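Local structure of N2152 (Neocallimastix frontalis, 5U22) at residues A[223-228]-A[240-245]. The protein is a family 39 glycoside hydrolase from an anaerobic rumen fungus and probably cleaves glycosidic bonds in rare arabinose-containing substrates. Residues are numbered along the deposited sequence; the frame is centred on the assembly and turned at random.
Sequences SHFRSY and RPITIN. With EDO (1,2-ethanediol), chain E.
F225 and Y228, one turn apart on the helix, reach I242, I244 and R240 through different first torsions: F225 has CG anti to its carbonyl carbon (chi1 -60°), whereas in Y228 CG lies anti to the backbone N (chi1 173°). The F225 ring meets I244 edge-on, with I244 CG1 in the ring plane 3.8 Å from F225 CE1 and CD1 close to that plane. I242 CG2 lies obliquely to the same ring, 4.3 Å from F225 CE1. The other branch of I242 runs past Y228, I242 CD1 coming 4.1 Å from Y228 CD2. Farther out, the phenol sets Y228 OH 3.7 Å from R240 CB, so the tyrosine touches the aliphatic base of the arginine. With its chain bent at chi2, R240 leads its guanidinium away from 223-228; its NE is hydrogen-bonded to P207 O and NH1 to S238 O, and R240 NH2 donates to O1 of an ethanediol (3.3 Å), probably from the crystallisation liquor. Between the two segments the contact is thus made by side-chain packing, largely apolar and buried. I210 of the preceding strand touches both Y228 and I242, and M193 and L197 of helix 190-202 also pack on Y228. The axes of helix 223-228 and strand 242-245 run roughly antiparallel, at 145°. They belong to helix 221-235 and strand 242-247, which complete the beta-alpha-beta unit begun by strand 209-212, the unit whose repetition builds a TIM barrel.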
ATOM      1  N   SER A 223      -1.096  -0.679 -15.830  1.00 16.18           N
ATOM      2  CA  SER A 223      -1.828  -0.003 -16.899  1.00 17.40           C
ATOM      3  C   SER A 223      -2.839   0.991 -16.341  1.00 17.01           C
ATOM      4  O   SER A 223      -3.176   1.973 -17.013  1.00 16.56           O
ATOM      5  CB  SER A 223      -2.531  -1.027 -17.788  1.00 20.16           C
ATOM      6  OG  SER A 223      -3.661  -1.580 -17.124  1.00 22.30           O
ATOM      7  N   HIS A 224      -3.335   0.751 -15.121  1.00 16.23           N
ATOM      8  CA  HIS A 224      -4.266   1.684 -14.498  1.00 16.87           C
ATOM      9  C   HIS A 224      -3.572   2.987 -14.128  1.00 17.31           C
ATOM     10  O   HIS A 224      -4.134   4.070 -14.320  1.00 18.87           O
ATOM     11  CB  HIS A 224      -4.899   1.042 -13.262  1.00 14.50           C
ATOM     12  CG  HIS A 224      -5.650  -0.215 -13.565  1.00 16.83           C
ATOM     13  ND1 HIS A 224      -5.878  -1.195 -12.620  1.00 18.93           N
ATOM     14  CD2 HIS A 224      -6.200  -0.665 -14.718  1.00 16.46           C
ATOM     15  CE1 HIS A 224      -6.543  -2.194 -13.179  1.00 18.07           C
ATOM     16  NE2 HIS A 224      -6.753  -1.895 -14.450  1.00 18.22           N
ATOM     17  N   PHE A 225      -2.349   2.904 -13.589  1.00 15.98           N
ATOM     18  CA  PHE A 225      -1.589   4.115 -13.308  1.00 14.25           C
ATOM     19  C   PHE A 225      -1.330   4.903 -14.587  1.00 17.44           C
ATOM     20  O   PHE A 225      -1.474   6.131 -14.603  1.00 16.20           O
ATOM     21  CB  PHE A 225      -0.261   3.771 -12.617  1.00 16.34           C
ATOM     22  CG  PHE A 225      -0.425   3.053 -11.308  1.00 15.75           C
ATOM     23  CD1 PHE A 225      -1.429   3.418 -10.416  1.00 15.51           C
ATOM     24  CD2 PHE A 225       0.405   1.986 -10.986  1.00 17.47           C
ATOM     25  CE1 PHE A 225      -1.588   2.753  -9.222  1.00 16.27           C
ATOM     26  CE2 PHE A 225       0.261   1.315  -9.806  1.00 15.54           C
ATOM     27  CZ  PHE A 225      -0.753   1.693  -8.912  1.00 19.57           C
ATOM     28  N   ARG A 226      -0.952   4.215 -15.670  1.00 16.59           N
ATOM     29  CA  ARG A 226      -0.701   4.909 -16.932  1.00 15.23           C
ATOM     30  C   ARG A 226      -1.977   5.537 -17.482  1.00 20.43           C
ATOM     31  O   ARG A 226      -1.961   6.676 -17.963  1.00 21.61           O
ATOM     32  CB  ARG A 226      -0.082   3.947 -17.952  1.00 15.65           C
ATOM     33  CG  ARG A 226       1.273   3.383 -17.484  1.00 15.65           C
ATOM     34  CD  ARG A 226       2.002   2.638 -18.602  1.00 19.16           C
ATOM     35  NE  ARG A 226       1.247   1.501 -19.133  1.00 17.03           N
ATOM     36  CZ  ARG A 226       1.350   0.251 -18.686  1.00 19.91           C
ATOM     37  NH1 ARG A 226       2.162  -0.039 -17.673  1.00 14.92           N
ATOM     38  NH2 ARG A 226       0.628  -0.715 -19.248  1.00 18.96           N
ATOM     39  N   SER A 227      -3.090   4.802 -17.422  1.00 18.47           N
ATOM     40  CA  SER A 227      -4.376   5.347 -17.842  1.00 16.05           C
ATOM     41  C   SER A 227      -4.734   6.576 -17.022  1.00 19.53           C
ATOM     42  O   SER A 227      -5.100   7.626 -17.568  1.00 17.05           O
ATOM     43  CB  SER A 227      -5.469   4.282 -17.710  1.00 17.79           C
ATOM     44  OG  SER A 227      -6.763   4.868 -17.847  1.00 20.17           O
ATOM     45  N   TYR A 228      -4.594   6.477 -15.699  1.00 15.83           N
ATOM     46  CA  TYR A 228      -5.018   7.577 -14.844  1.00 16.76           C
ATOM     47  C   TYR A 228      -4.188   8.830 -15.115  1.00 19.13           C
ATOM     48  O   TYR A 228      -4.733   9.927 -15.294  1.00 16.94           O
ATOM     49  CB  TYR A 228      -4.958   7.172 -13.367  1.00 20.30           C
ATOM     50  CG  TYR A 228      -5.249   8.381 -12.531  1.00 17.19           C
ATOM     51  CD1 TYR A 228      -6.538   8.869 -12.437  1.00 20.69           C
ATOM     52  CD2 TYR A 228      -4.226   9.091 -11.915  1.00 20.07           C
ATOM     53  CE1 TYR A 228      -6.814  10.013 -11.726  1.00 20.76           C
ATOM     54  CE2 TYR A 228      -4.490  10.239 -11.203  1.00 17.28           C
ATOM     55  CZ  TYR A 228      -5.790  10.696 -11.121  1.00 21.44           C
ATOM     56  OH  TYR A 228      -6.069  11.837 -10.418  1.00 19.43           O
ATOM     57  N   ARG A 240      -2.447  14.534  -9.172  1.00 20.54           N
ATOM     58  CA  ARG A 240      -2.872  14.197  -7.816  1.00 19.38           C
ATOM     59  C   ARG A 240      -2.022  13.060  -7.255  1.00 19.22           C
ATOM     60  O   ARG A 240      -1.649  12.144  -7.996  1.00 18.10           O
ATOM     61  CB  ARG A 240      -4.339  13.763  -7.789  1.00 18.58           C
ATOM     62  CG  ARG A 240      -5.338  14.817  -8.251  1.00 24.12           C
ATOM     63  CD  ARG A 240      -5.044  16.107  -7.544  1.00 26.25           C
ATOM     64  NE  ARG A 240      -6.185  16.994  -7.363  1.00 21.29           N
ATOM     65  CZ  ARG A 240      -6.401  18.092  -8.079  1.00 23.78           C
ATOM     66  NH1 ARG A 240      -5.578  18.421  -9.074  1.00 24.26           N
ATOM     67  NH2 ARG A 240      -7.443  18.863  -7.805  1.00 21.62           N
ATOM     68  N   PRO A 241      -1.714  13.090  -5.954  1.00 16.35           N
ATOM     69  CA  PRO A 241      -1.172  11.891  -5.297  1.00 19.73           C
ATOM     70  C   PRO A 241      -2.170  10.754  -5.399  1.00 19.45           C
ATOM     71  O   PRO A 241      -3.383  10.967  -5.331  1.00 18.39           O
ATOM     72  CB  PRO A 241      -0.993  12.320  -3.834  1.00 19.56           C
ATOM     73  CG  PRO A 241      -1.075  13.813  -3.835  1.00 23.34           C
ATOM     74  CD  PRO A 241      -1.902  14.209  -5.018  1.00 19.08           C
ATOM     75  N   ILE A 242      -1.645   9.535  -5.534  1.00 14.71           N
ATOM     76  CA  ILE A 242      -2.455   8.332  -5.692  1.00 13.49           C
ATOM     77  C   ILE A 242      -2.387   7.517  -4.410  1.00 16.79           C
ATOM     78  O   ILE A 242      -1.294   7.245  -3.901  1.00 15.38           O
ATOM     79  CB  ILE A 242      -1.972   7.484  -6.880  1.00 15.86           C
ATOM     80  CG1 ILE A 242      -2.070   8.273  -8.182  1.00 19.17           C
ATOM     81  CG2 ILE A 242      -2.755   6.172  -6.952  1.00 18.55           C
ATOM     82  CD1 ILE A 242      -1.403   7.569  -9.349  1.00 15.65           C
ATOM     83  N   THR A 243      -3.545   7.092  -3.911  1.00 17.68           N
ATOM     84  CA  THR A 243      -3.595   6.135  -2.816  1.00 13.03           C
ATOM     85  C   THR A 243      -4.378   4.901  -3.255  1.00 14.85           C
ATOM     86  O   THR A 243      -5.561   4.992  -3.598  1.00 14.90           O
ATOM     87  CB  THR A 243      -4.174   6.767  -1.540  1.00 15.19           C
ATOM     88  OG1 THR A 243      -4.143   5.802  -0.491  1.00 14.58           O
ATOM     89  CG2 THR A 243      -5.604   7.268  -1.700  1.00 15.71           C
ATOM     90  N   ILE A 244      -3.703   3.751  -3.287  1.00 15.88           N
ATOM     91  CA  ILE A 244      -4.374   2.494  -3.595  1.00 15.84           C
ATOM     92  C   ILE A 244      -4.686   1.853  -2.256  1.00 15.38           C
ATOM     93  O   ILE A 244      -3.904   1.041  -1.759  1.00 15.99           O
ATOM     94  CB  ILE A 244      -3.510   1.577  -4.485  1.00 17.18           C
ATOM     95  CG1 ILE A 244      -3.099   2.318  -5.760  1.00 12.83           C
ATOM     96  CG2 ILE A 244      -4.259   0.289  -4.849  1.00 14.51           C
ATOM     97  CD1 ILE A 244      -4.278   2.892  -6.550  1.00 14.60           C
ATOM     98  N   ASN A 245      -5.809   2.234  -1.639  1.00 13.71           N
ATOM     99  CA  ASN A 245      -5.938   1.997  -0.211  1.00 17.17           C
ATOM    100  C   ASN A 245      -6.621   0.680   0.116  1.00 13.67           C
ATOM    101  O   ASN A 245      -6.970   0.453   1.277  1.00 14.62           O
ATOM    102  CB  ASN A 245      -6.613   3.191   0.500  1.00 21.02           C
ATOM    103  CG  ASN A 245      -7.976   3.554  -0.059  1.00 19.05           C
ATOM    104  OD1 ASN A 245      -8.636   2.748  -0.718  1.00 18.66           O
ATOM    105  ND2 ASN A 245      -8.420   4.775   0.233  1.00 16.80           N
TER
HETATM  106  C1  EDO E 504      -7.002  22.075 -10.162  1.00 21.96           C
HETATM  107  O1  EDO E 504      -6.605  21.871  -8.803  1.00 27.54           O
HETATM  108  C2  EDO E 504      -6.568  20.939 -11.062  1.00 11.52           C
HETATM  109  O2  EDO E 504      -6.830  21.251 -12.428  1.00 30.75           O